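Local atomic coordinates of exopolyphosphatase (Aquifex aeolicus, PDB entry 1T6C), a protein that probably hydrolyses phosphoanhydride bonds of polyphosphate and guanosine pentaphosphate, and belongs to the actin-like Ppx/GppA phosphatase family. Residues R25-Q30 with G299-V304; V82-A87 with V309-H314; E101-V106 with L112-I117. All blocks are in the same frame, centred on the assembly; numbering follows the deposited sequence.

Interaction 1. Residues R25-Q30 with G299-V304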
loop_
_atom_site.group_PDB
_atom_site.type_symbol
_atom_site.label_atom_id
_atom_site.label_comp_id
_atom_site.label_asym_id
_atom_site.label_seq_id
_atom_site.Cartn_x
_atom_site.Cartn_y
_atom_site.Cartn_z
ATOM N N ARG A 25 8.791 4.387 8.013
ATOM C CA ARG A 25 7.993 5.604 7.811
ATOM C C ARG A 25 7.205 5.993 9.031
ATOM O O ARG A 25 6.670 5.116 9.709
ATOM C CB ARG A 25 7.076 5.429 6.635
ATOM C CG ARG A 25 7.871 5.388 5.313
ATOM C CD ARG A 25 7.074 5.320 4.105
ATOM N NE ARG A 25 6.281 6.513 3.927
ATOM C CZ ARG A 25 5.590 6.764 2.836
ATOM N NH1 ARG A 25 5.622 5.921 1.818
ATOM N NH2 ARG A 25 4.878 7.876 2.767
ATOM N N LEU A 26 7.162 7.295 9.277
ATOM C CA LEU A 26 6.453 7.900 10.413
ATOM C C LEU A 26 5.371 8.833 9.859
ATOM O O LEU A 26 5.618 9.616 8.935
ATOM C CB LEU A 26 7.418 8.733 11.258
ATOM C CG LEU A 26 6.788 9.630 12.336
ATOM C CD1 LEU A 26 6.143 8.789 13.452
ATOM C CD2 LEU A 26 7.809 10.625 12.892
ATOM N N THR A 27 4.174 8.749 10.423
ATOM C CA THR A 27 3.081 9.640 10.113
ATOM C C THR A 27 2.450 10.160 11.406
ATOM O O THR A 27 2.118 9.382 12.260
ATOM C CB THR A 27 1.999 8.911 9.262
ATOM O OG1 THR A 27 2.607 8.253 8.133
ATOM C CG2 THR A 27 0.981 9.919 8.709
ATOM N N ILE A 28 2.337 11.474 11.549
ATOM C CA ILE A 28 1.742 12.098 12.727
ATOM C C ILE A 28 0.533 12.868 12.246
ATOM O O ILE A 28 0.628 13.601 11.256
ATOM C CB ILE A 28 2.696 13.040 13.476
ATOM C CG1 ILE A 28 3.985 12.323 13.914
ATOM C CG2 ILE A 28 1.993 13.624 14.687
ATOM C CD1 ILE A 28 4.962 13.176 14.704
ATOM N N ALA A 29 -0.591 12.706 12.940
ATOM C CA ALA A 29 -1.825 13.388 12.579
ATOM C C ALA A 29 -2.390 14.058 13.822
ATOM O O ALA A 29 -2.106 13.641 14.948
ATOM C CB ALA A 29 -2.786 12.438 12.016
ATOM N N GLN A 30 -3.173 15.105 13.605
ATOM C CA GLN A 30 -4.034 15.644 14.671
ATOM C C GLN A 30 -5.467 15.260 14.401
ATOM O O GLN A 30 -5.876 15.166 13.253
ATOM C CB GLN A 30 -3.879 17.165 14.772
ATOM C CG GLN A 30 -4.280 17.944 13.570
ATOM C CD GLN A 30 -4.724 19.388 13.900
ATOM O OE1 GLN A 30 -5.762 19.875 13.385
ATOM N NE2 GLN A 30 -3.945 20.064 14.745
ATOM N N GLY A 299 -4.058 4.558 2.853
ATOM C CA GLY A 299 -4.022 3.124 3.005
ATOM C C GLY A 299 -3.554 2.771 4.402
ATOM O O GLY A 299 -3.935 3.428 5.384
ATOM N N LEU A 300 -2.730 1.736 4.503
ATOM C CA LEU A 300 -2.245 1.221 5.793
ATOM C C LEU A 300 -1.801 2.291 6.783
ATOM O O LEU A 300 -2.295 2.324 7.905
ATOM C CB LEU A 300 -1.076 0.242 5.572
ATOM C CG LEU A 300 -0.271 -0.219 6.803
ATOM C CD1 LEU A 300 -1.174 -0.943 7.819
ATOM C CD2 LEU A 300 0.869 -1.060 6.394
ATOM N N ARG A 301 -0.836 3.133 6.390
ATOM C CA ARG A 301 -0.244 4.071 7.323
ATOM C C ARG A 301 -1.266 5.012 7.943
ATOM O O ARG A 301 -1.222 5.328 9.106
ATOM C CB ARG A 301 0.817 4.890 6.627
ATOM C CG ARG A 301 2.021 4.097 6.312
ATOM C CD ARG A 301 3.074 4.948 5.613
ATOM N NE ARG A 301 3.698 4.186 4.567
ATOM C CZ ARG A 301 3.387 4.240 3.285
ATOM N NH1 ARG A 301 2.454 5.054 2.829
ATOM N NH2 ARG A 301 4.044 3.471 2.440
ATOM N N GLU A 302 -2.207 5.448 7.127
ATOM C CA GLU A 302 -3.250 6.347 7.605
ATOM C C GLU A 302 -4.349 5.567 8.340
ATOM O O GLU A 302 -4.971 6.081 9.266
ATOM C CB GLU A 302 -3.834 7.152 6.454
ATOM C CG GLU A 302 -2.842 8.061 5.727
ATOM C CD GLU A 302 -1.962 7.381 4.679
ATOM O OE1 GLU A 302 -2.214 6.214 4.275
ATOM O OE2 GLU A 302 -0.982 8.054 4.232
ATOM N N GLY A 303 -4.570 4.321 7.958
ATOM C CA GLY A 303 -5.577 3.480 8.614
ATOM C C GLY A 303 -5.199 3.137 10.033
ATOM O O GLY A 303 -6.058 2.969 10.897
ATOM N N VAL A 304 -3.897 3.008 10.284
ATOM C CA VAL A 304 -3.440 2.860 11.653
ATOM C C VAL A 304 -3.838 4.080 12.509
ATOM O O VAL A 304 -4.229 3.936 13.675
ATOM C CB VAL A 304 -1.908 2.623 11.690
ATOM C CG1 VAL A 304 -1.351 2.687 13.129
ATOM C CG2 VAL A 304 -1.550 1.279 11.047
#

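Interaction 2. Residues V82-A87 with V309-H314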
loop_
_atom_site.group_PDB
_atom_site.type_symbol
_atom_site.label_atom_id
_atom_site.label_comp_id
_atom_site.label_asym_id
_atom_site.label_seq_id
_atom_site.Cartn_x
_atom_site.Cartn_y
_atom_site.Cartn_z
ATOM N N VAL A 82 2.749 13.418 21.043
ATOM C CA VAL A 82 1.825 12.461 20.441
ATOM C C VAL A 82 1.311 11.554 21.534
ATOM O O VAL A 82 2.087 10.983 22.277
ATOM C CB VAL A 82 2.523 11.631 19.344
ATOM C CG1 VAL A 82 1.583 10.538 18.844
ATOM C CG2 VAL A 82 3.019 12.536 18.224
ATOM N N GLU A 83 0.005 11.456 21.652
ATOM C CA GLU A 83 -0.628 10.699 22.735
ATOM C C GLU A 83 -0.831 9.207 22.461
ATOM O O GLU A 83 -0.833 8.393 23.389
ATOM C CB GLU A 83 -1.937 11.382 23.095
ATOM C CG GLU A 83 -1.640 12.681 23.864
ATOM C CD GLU A 83 -2.884 13.386 24.375
ATOM O OE1 GLU A 83 -3.428 12.971 25.429
ATOM O OE2 GLU A 83 -3.299 14.352 23.725
ATOM N N ARG A 84 -1.001 8.842 21.191
ATOM C CA ARG A 84 -1.208 7.441 20.810
ATOM C C ARG A 84 -0.315 7.129 19.629
ATOM O O ARG A 84 -0.358 7.861 18.640
ATOM C CB ARG A 84 -2.659 7.145 20.434
ATOM C CG ARG A 84 -3.685 7.501 21.506
ATOM C CD ARG A 84 -5.112 7.074 21.154
ATOM N NE ARG A 84 -5.162 5.621 21.090
ATOM C CZ ARG A 84 -5.596 4.795 22.061
ATOM N NH1 ARG A 84 -6.122 5.240 23.194
ATOM N NH2 ARG A 84 -5.531 3.491 21.856
ATOM N N VAL A 85 0.472 6.068 19.768
ATOM C CA VAL A 85 1.450 5.630 18.771
ATOM C C VAL A 85 1.264 4.134 18.545
ATOM O O VAL A 85 1.185 3.359 19.516
ATOM C CB VAL A 85 2.872 5.842 19.262
ATOM C CG1 VAL A 85 3.872 5.304 18.243
ATOM C CG2 VAL A 85 3.114 7.277 19.578
ATOM N N LYS A 86 1.215 3.719 17.276
ATOM C CA LYS A 86 1.138 2.315 16.906
ATOM C C LYS A 86 2.210 2.067 15.848
ATOM O O LYS A 86 2.281 2.775 14.839
ATOM C CB LYS A 86 -0.235 1.932 16.365
ATOM C CG LYS A 86 -0.374 0.527 15.846
ATOM C CD LYS A 86 -0.316 -0.493 16.958
ATOM C CE LYS A 86 -0.174 -1.895 16.439
ATOM N NZ LYS A 86 -0.358 -2.874 17.560
ATOM N N ALA A 87 3.069 1.113 16.112
ATOM C CA ALA A 87 4.147 0.755 15.174
ATOM C C ALA A 87 3.963 -0.667 14.693
ATOM O O ALA A 87 3.670 -1.586 15.490
ATOM C CB ALA A 87 5.460 0.908 15.831
ATOM N N VAL A 309 -7.793 6.483 16.617
ATOM C CA VAL A 309 -8.905 7.383 16.915
ATOM C C VAL A 309 -10.147 6.601 17.341
ATOM O O VAL A 309 -10.793 6.951 18.344
ATOM C CB VAL A 309 -9.255 8.272 15.727
ATOM C CG1 VAL A 309 -10.539 9.100 16.001
ATOM C CG2 VAL A 309 -8.060 9.185 15.370
ATOM N N LEU A 310 -10.483 5.544 16.608
ATOM C CA LEU A 310 -11.585 4.675 17.026
ATOM C C LEU A 310 -11.353 4.088 18.424
ATOM O O LEU A 310 -12.288 3.998 19.202
ATOM C CB LEU A 310 -11.855 3.553 16.005
ATOM C CG LEU A 310 -12.266 3.994 14.595
ATOM C CD1 LEU A 310 -12.223 2.812 13.629
ATOM C CD2 LEU A 310 -13.644 4.659 14.553
ATOM N N LYS A 311 -10.127 3.699 18.754
ATOM C CA LYS A 311 -9.824 3.110 20.067
ATOM C C LYS A 311 -10.042 4.130 21.186
ATOM O O LYS A 311 -10.495 3.783 22.284
ATOM C CB LYS A 311 -8.381 2.623 20.137
ATOM C CG LYS A 311 -8.171 1.288 19.517
ATOM C CD LYS A 311 -6.715 0.910 19.576
ATOM C CE LYS A 311 -6.400 -0.232 18.635
ATOM N NZ LYS A 311 -4.965 -0.645 18.835
ATOM N N GLU A 312 -9.683 5.376 20.893
ATOM C CA GLU A 312 -9.772 6.469 21.841
ATOM C C GLU A 312 -11.244 6.720 22.143
ATOM O O GLU A 312 -11.606 6.938 23.301
ATOM C CB GLU A 312 -9.084 7.714 21.261
ATOM C CG GLU A 312 -9.110 8.960 22.138
ATOM C CD GLU A 312 -8.338 8.806 23.431
ATOM O OE1 GLU A 312 -7.534 7.877 23.580
ATOM O OE2 GLU A 312 -8.550 9.634 24.331
ATOM N N ASN A 313 -12.089 6.625 21.115
ATOM C CA ASN A 313 -13.519 6.924 21.237
ATOM C C ASN A 313 -14.384 5.782 21.757
ATOM O O ASN A 313 -15.545 6.011 22.100
ATOM C CB ASN A 313 -14.081 7.372 19.892
ATOM C CG ASN A 313 -13.427 8.636 19.381
ATOM O OD1 ASN A 313 -13.521 8.961 18.188
ATOM N ND2 ASN A 313 -12.753 9.360 20.272
ATOM N N HIS A 314 -13.842 4.568 21.825
ATOM C CA HIS A 314 -14.581 3.426 22.355
ATOM C C HIS A 314 -14.912 3.623 23.831
ATOM O O HIS A 314 -14.161 4.271 24.562
ATOM C CB HIS A 314 -13.782 2.132 22.193
ATOM C CG HIS A 314 -14.583 0.893 22.461
ATOM N ND1 HIS A 314 -14.623 0.285 23.699
ATOM C CD2 HIS A 314 -15.392 0.164 21.656
ATOM C CE1 HIS A 314 -15.413 -0.772 23.641
ATOM N NE2 HIS A 314 -15.893 -0.867 22.413
#

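Interaction 3. Residues E101-V106 with L112-I117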
loop_
_atom_site.group_PDB
_atom_site.type_symbol
_atom_site.label_atom_id
_atom_site.label_comp_id
_atom_site.label_asym_id
_atom_site.label_seq_id
_atom_site.Cartn_x
_atom_site.Cartn_y
_atom_site.Cartn_z
ATOM N N GLU A 101 14.652 -10.999 17.684
ATOM C CA GLU A 101 15.777 -10.360 18.369
ATOM C C GLU A 101 15.912 -8.865 18.017
ATOM O O GLU A 101 16.131 -8.035 18.897
ATOM C CB GLU A 101 17.068 -11.125 18.041
ATOM C CG GLU A 101 17.071 -12.539 18.625
ATOM C CD GLU A 101 16.688 -13.648 17.642
ATOM O OE1 GLU A 101 15.683 -13.560 16.882
ATOM O OE2 GLU A 101 17.400 -14.664 17.661
ATOM N N PHE A 102 15.728 -8.538 16.743
ATOM C CA PHE A 102 15.611 -7.152 16.290
ATOM C C PHE A 102 14.467 -6.403 17.018
ATOM O O PHE A 102 14.675 -5.314 17.528
ATOM C CB PHE A 102 15.394 -7.118 14.780
ATOM C CG PHE A 102 14.865 -5.818 14.260
ATOM C CD1 PHE A 102 15.565 -4.637 14.450
ATOM C CD2 PHE A 102 13.668 -5.780 13.559
ATOM C CE1 PHE A 102 15.079 -3.453 13.956
ATOM C CE2 PHE A 102 13.162 -4.592 13.079
ATOM C CZ PHE A 102 13.877 -3.417 13.270
ATOM N N LEU A 103 13.273 -6.992 17.075
ATOM C CA LEU A 103 12.151 -6.315 17.735
ATOM C C LEU A 103 12.333 -6.133 19.251
ATOM O O LEU A 103 11.812 -5.168 19.852
ATOM C CB LEU A 103 10.870 -7.141 17.559
ATOM C CG LEU A 103 10.355 -7.454 16.161
ATOM C CD1 LEU A 103 9.233 -8.488 16.222
ATOM C CD2 LEU A 103 9.873 -6.215 15.492
ATOM N N GLU A 104 13.021 -7.088 19.878
ATOM C CA GLU A 104 13.405 -6.962 21.281
ATOM C C GLU A 104 14.379 -5.805 21.492
ATOM O O GLU A 104 14.266 -5.057 22.458
ATOM C CB GLU A 104 14.024 -8.272 21.813
ATOM C CG GLU A 104 14.654 -8.157 23.202
ATOM C CD GLU A 104 13.671 -7.906 24.332
ATOM O OE1 GLU A 104 12.441 -8.035 24.129
ATOM O OE2 GLU A 104 14.145 -7.624 25.457
ATOM N N ARG A 105 15.342 -5.634 20.599
ATOM C CA ARG A 105 16.222 -4.457 20.697
ATOM C C ARG A 105 15.413 -3.166 20.600
ATOM O O ARG A 105 15.700 -2.208 21.276
ATOM C CB ARG A 105 17.285 -4.455 19.602
ATOM C CG ARG A 105 18.389 -5.486 19.770
ATOM C CD ARG A 105 19.550 -5.249 18.805
ATOM N NE ARG A 105 20.212 -3.970 19.082
ATOM C CZ ARG A 105 21.085 -3.374 18.273
ATOM N NH1 ARG A 105 21.475 -3.955 17.146
ATOM N NH2 ARG A 105 21.603 -2.203 18.623
ATOM N N VAL A 106 14.388 -3.150 19.753
ATOM C CA VAL A 106 13.596 -1.941 19.615
ATOM C C VAL A 106 12.846 -1.617 20.922
ATOM O O VAL A 106 12.775 -0.481 21.336
ATOM C CB VAL A 106 12.644 -2.012 18.400
ATOM C CG1 VAL A 106 11.752 -0.783 18.330
ATOM C CG2 VAL A 106 13.440 -2.136 17.118
ATOM N N LEU A 112 9.713 1.253 22.257
ATOM C CA LEU A 112 8.570 1.100 21.362
ATOM C C LEU A 112 8.330 -0.388 21.105
ATOM O O LEU A 112 9.281 -1.119 20.818
ATOM C CB LEU A 112 8.834 1.798 20.026
ATOM C CG LEU A 112 7.956 2.954 19.537
ATOM C CD1 LEU A 112 7.258 3.718 20.621
ATOM C CD2 LEU A 112 8.831 3.871 18.688
ATOM N N VAL A 113 7.085 -0.821 21.189
ATOM C CA VAL A 113 6.666 -2.126 20.668
ATOM C C VAL A 113 6.295 -1.997 19.191
ATOM O O VAL A 113 5.539 -1.109 18.830
ATOM C CB VAL A 113 5.472 -2.718 21.465
ATOM C CG1 VAL A 113 4.998 -4.000 20.863
ATOM C CG2 VAL A 113 5.904 -2.966 22.904
ATOM N N VAL A 114 6.876 -2.860 18.367
ATOM C CA VAL A 114 6.536 -2.965 16.947
ATOM C C VAL A 114 5.815 -4.311 16.779
ATOM O O VAL A 114 6.342 -5.354 17.147
ATOM C CB VAL A 114 7.785 -2.958 16.065
ATOM C CG1 VAL A 114 7.385 -3.157 14.575
ATOM C CG2 VAL A 114 8.577 -1.676 16.243
ATOM N N GLU A 115 4.575 -4.258 16.303
ATOM C CA GLU A 115 3.797 -5.449 16.041
ATOM C C GLU A 115 4.011 -5.911 14.612
ATOM O O GLU A 115 3.818 -5.149 13.694
ATOM C CB GLU A 115 2.316 -5.175 16.235
ATOM C CG GLU A 115 1.528 -6.466 16.090
ATOM C CD GLU A 115 0.035 -6.273 16.134
ATOM O OE1 GLU A 115 -0.460 -5.112 16.152
ATOM O OE2 GLU A 115 -0.645 -7.325 16.110
ATOM N N VAL A 116 4.421 -7.168 14.443
ATOM C CA VAL A 116 4.472 -7.797 13.128
ATOM C C VAL A 116 3.056 -8.158 12.738
ATOM O O VAL A 116 2.367 -8.875 13.450
ATOM C CB VAL A 116 5.383 -9.046 13.099
ATOM C CG1 VAL A 116 5.370 -9.678 11.733
ATOM C CG2 VAL A 116 6.765 -8.665 13.472
ATOM N N ILE A 117 2.588 -7.590 11.638
ATOM C CA ILE A 117 1.229 -7.818 11.194
ATOM C C ILE A 117 1.203 -8.593 9.873
ATOM O O ILE A 117 2.171 -8.570 9.092
ATOM C CB ILE A 117 0.405 -6.518 11.079
ATOM C CG1 ILE A 117 1.001 -5.560 10.045
ATOM C CG2 ILE A 117 0.302 -5.825 12.454
ATOM C CD1 ILE A 117 0.075 -4.353 9.745
HETATM O O HOH W 1 9.612 -3.703 19.239
#

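Interaction 1. Residues R25-Q30 with G299-V304
Arg-25 of strand 23-32 and Arg-301 of helix 300-313 can lay their guanidinium groups against each other where the start of the helix passes the sheet. Gly-299 is the N-cap, and its backbone N-H goes to Glu-302: N to OE1 is 2.9 Å, almost straight at 175°. This is the glutamate half of a capping box, since glycine has no side chain to return the bond. Leu-300 packs apolar carbon on Glu-122 and Tyr-125 of helix 119-133.

Arg-301 does most of the touching. Its CB is 4.1 Å from Thr-27 OG1, the two side chains crossing at about a right angle; threonine is short enough to let the arginine chain run past. Farther out, in one of its two conformers, Arg-301 NE comes within 3.6 Å of Arg-25 CD, the guanidinium planes are 21° apart and their centres 3.4 Å apart, and Arg-301 CZ lies over the rim of the Arg-25 group; the other conformer need not stack. A bend at chi3 (65°) turns the otherwise extended chain of Arg-25 so that it offers a face here. Asp-18 of strand 12-19 forms a salt bridge with Arg-301 NE and so helps fix its rotation, while Ser-16 OG bonds to Arg-301 O.

Glu-302 brings negative charge nearby, its OE2 6.0 Å from Arg-25 NH2. The Arg-301 side chain is about 10 Å from the bound calcium ion, and in actin-like folds the hairpin holding Asp-18 and Arg-25 borders the phosphate site. Where they stack, the arginines meet through flat faces and keep their N-H groups directed outward; with Asp-18 offsetting part of the charge, such a pair would be consistent with a positive patch suited to a polyanionic substrate.

Interaction 2. Residues V82-A87 with V309-H314
The last turns of helix 300-313 lie over one face of the five-stranded sheet, and there Arg-84 of strand 84-89 reaches across to Lys-311 and Glu-312. Its NH1 donates to Glu-312 OE1 at 3.0 Å, a hydrogen bond within a salt bridge. The bond is bent, 146° at the hydrogen, and the oxygen is tilted 22° out of the guanidinium plane; seen from the carboxylate, NH1 arrives nearly along the C-O axis. Glu-312 leaves its backbone with CG anti to N and then folds at chi2 (65°), which swings the carboxylate back beside the arginine.

The guanidinium lies with one face against the helix, Glu-312 N standing 4.2 Å above its centre. Lys-311 adds only carbon: its CB is 3.4 Å from Arg-84 NH2 and its CD 3.6 Å from the same nitrogen, while NZ is carried on by an extended chain. The contact thus joins the closing helix of an actin-like fold to an inner strand of the sheet, next to the edge strand 114-116, at the protein surface. Glu-308, one helical turn before Glu-312, takes Arg-84 NE in a second salt bridge. Replacing Arg-84 by a leucine would probably leave Glu-308 and Glu-312, two like charges on one side of the helix, without their shared cation.

A long arginine suits this place because it spans the 8.7 Å between the CA atoms of Arg-84 and Glu-312 and can serve two acidic groups at once.

Interaction 3. Residues E101-V106 with L112-I117
Leu-103 and Val-106, one turn apart on helix 99-109, straddle Val-114 of the edge strand 114-116. Strand 84-89, the intervening helices and the parallel strand 114-116 make a beta-alpha-beta crossover, and this contact seats its last helix on its second strand. The short axes run nearly antiparallel, at 158°, and lie 9.5 Å apart.

The fork of Leu-103 is the larger bump. With CG anti to the carbonyl carbon, chi1 (-59°) carries the fork toward the strand, and in this conformer, though perhaps not in the other, CD2 settles over Val-114 CB at 3.9 Å and CD1 meets Val-116 CG2 at 3.7 Å. The valine side chains lie across that of the leucine at about right angles, so the fork spans the dip between them. Val-106 fills the other side with CG1 alone, 3.9 Å from Val-114 CG2 and 3.5 Å from Leu-112 O. Val-114 suits the strand because its two methyls face two different neighbours, Leu-103 and Val-106.

Beside these methyls a water bridges the two backbones. It donates to Leu-103 O at 2.7 Å and to Leu-112 O at 3.0 Å, and accepts from Val-114 N. Aliphatic side chains thus provide the close fit, while the water gives these polar backbone atoms a partner beside the apolar contact.

How the interactions relate
All three contacts lay a helix on the same five-stranded sheet. Interactions 1 and 2 use the two ends of helix 300-313, and Val-304 packs on Lys-86 between them; interaction 3 seats helix 99-109 on the edge strand. Chemistry follows place. At interaction 1, partly buried and nearest the calcium ion, arginines can stack beside Asp-18. Interaction 2, at the surface, relies on opposite charges and lysine carbon. Interaction 3, partly buried but distant from the metal, is aliphatic with one bridging water. The last two are joined through neighbouring strands, where Lys-86 NZ forms a salt bridge with Glu-115 OE1, while Leu-300 touches Ile-117 to link the first and third.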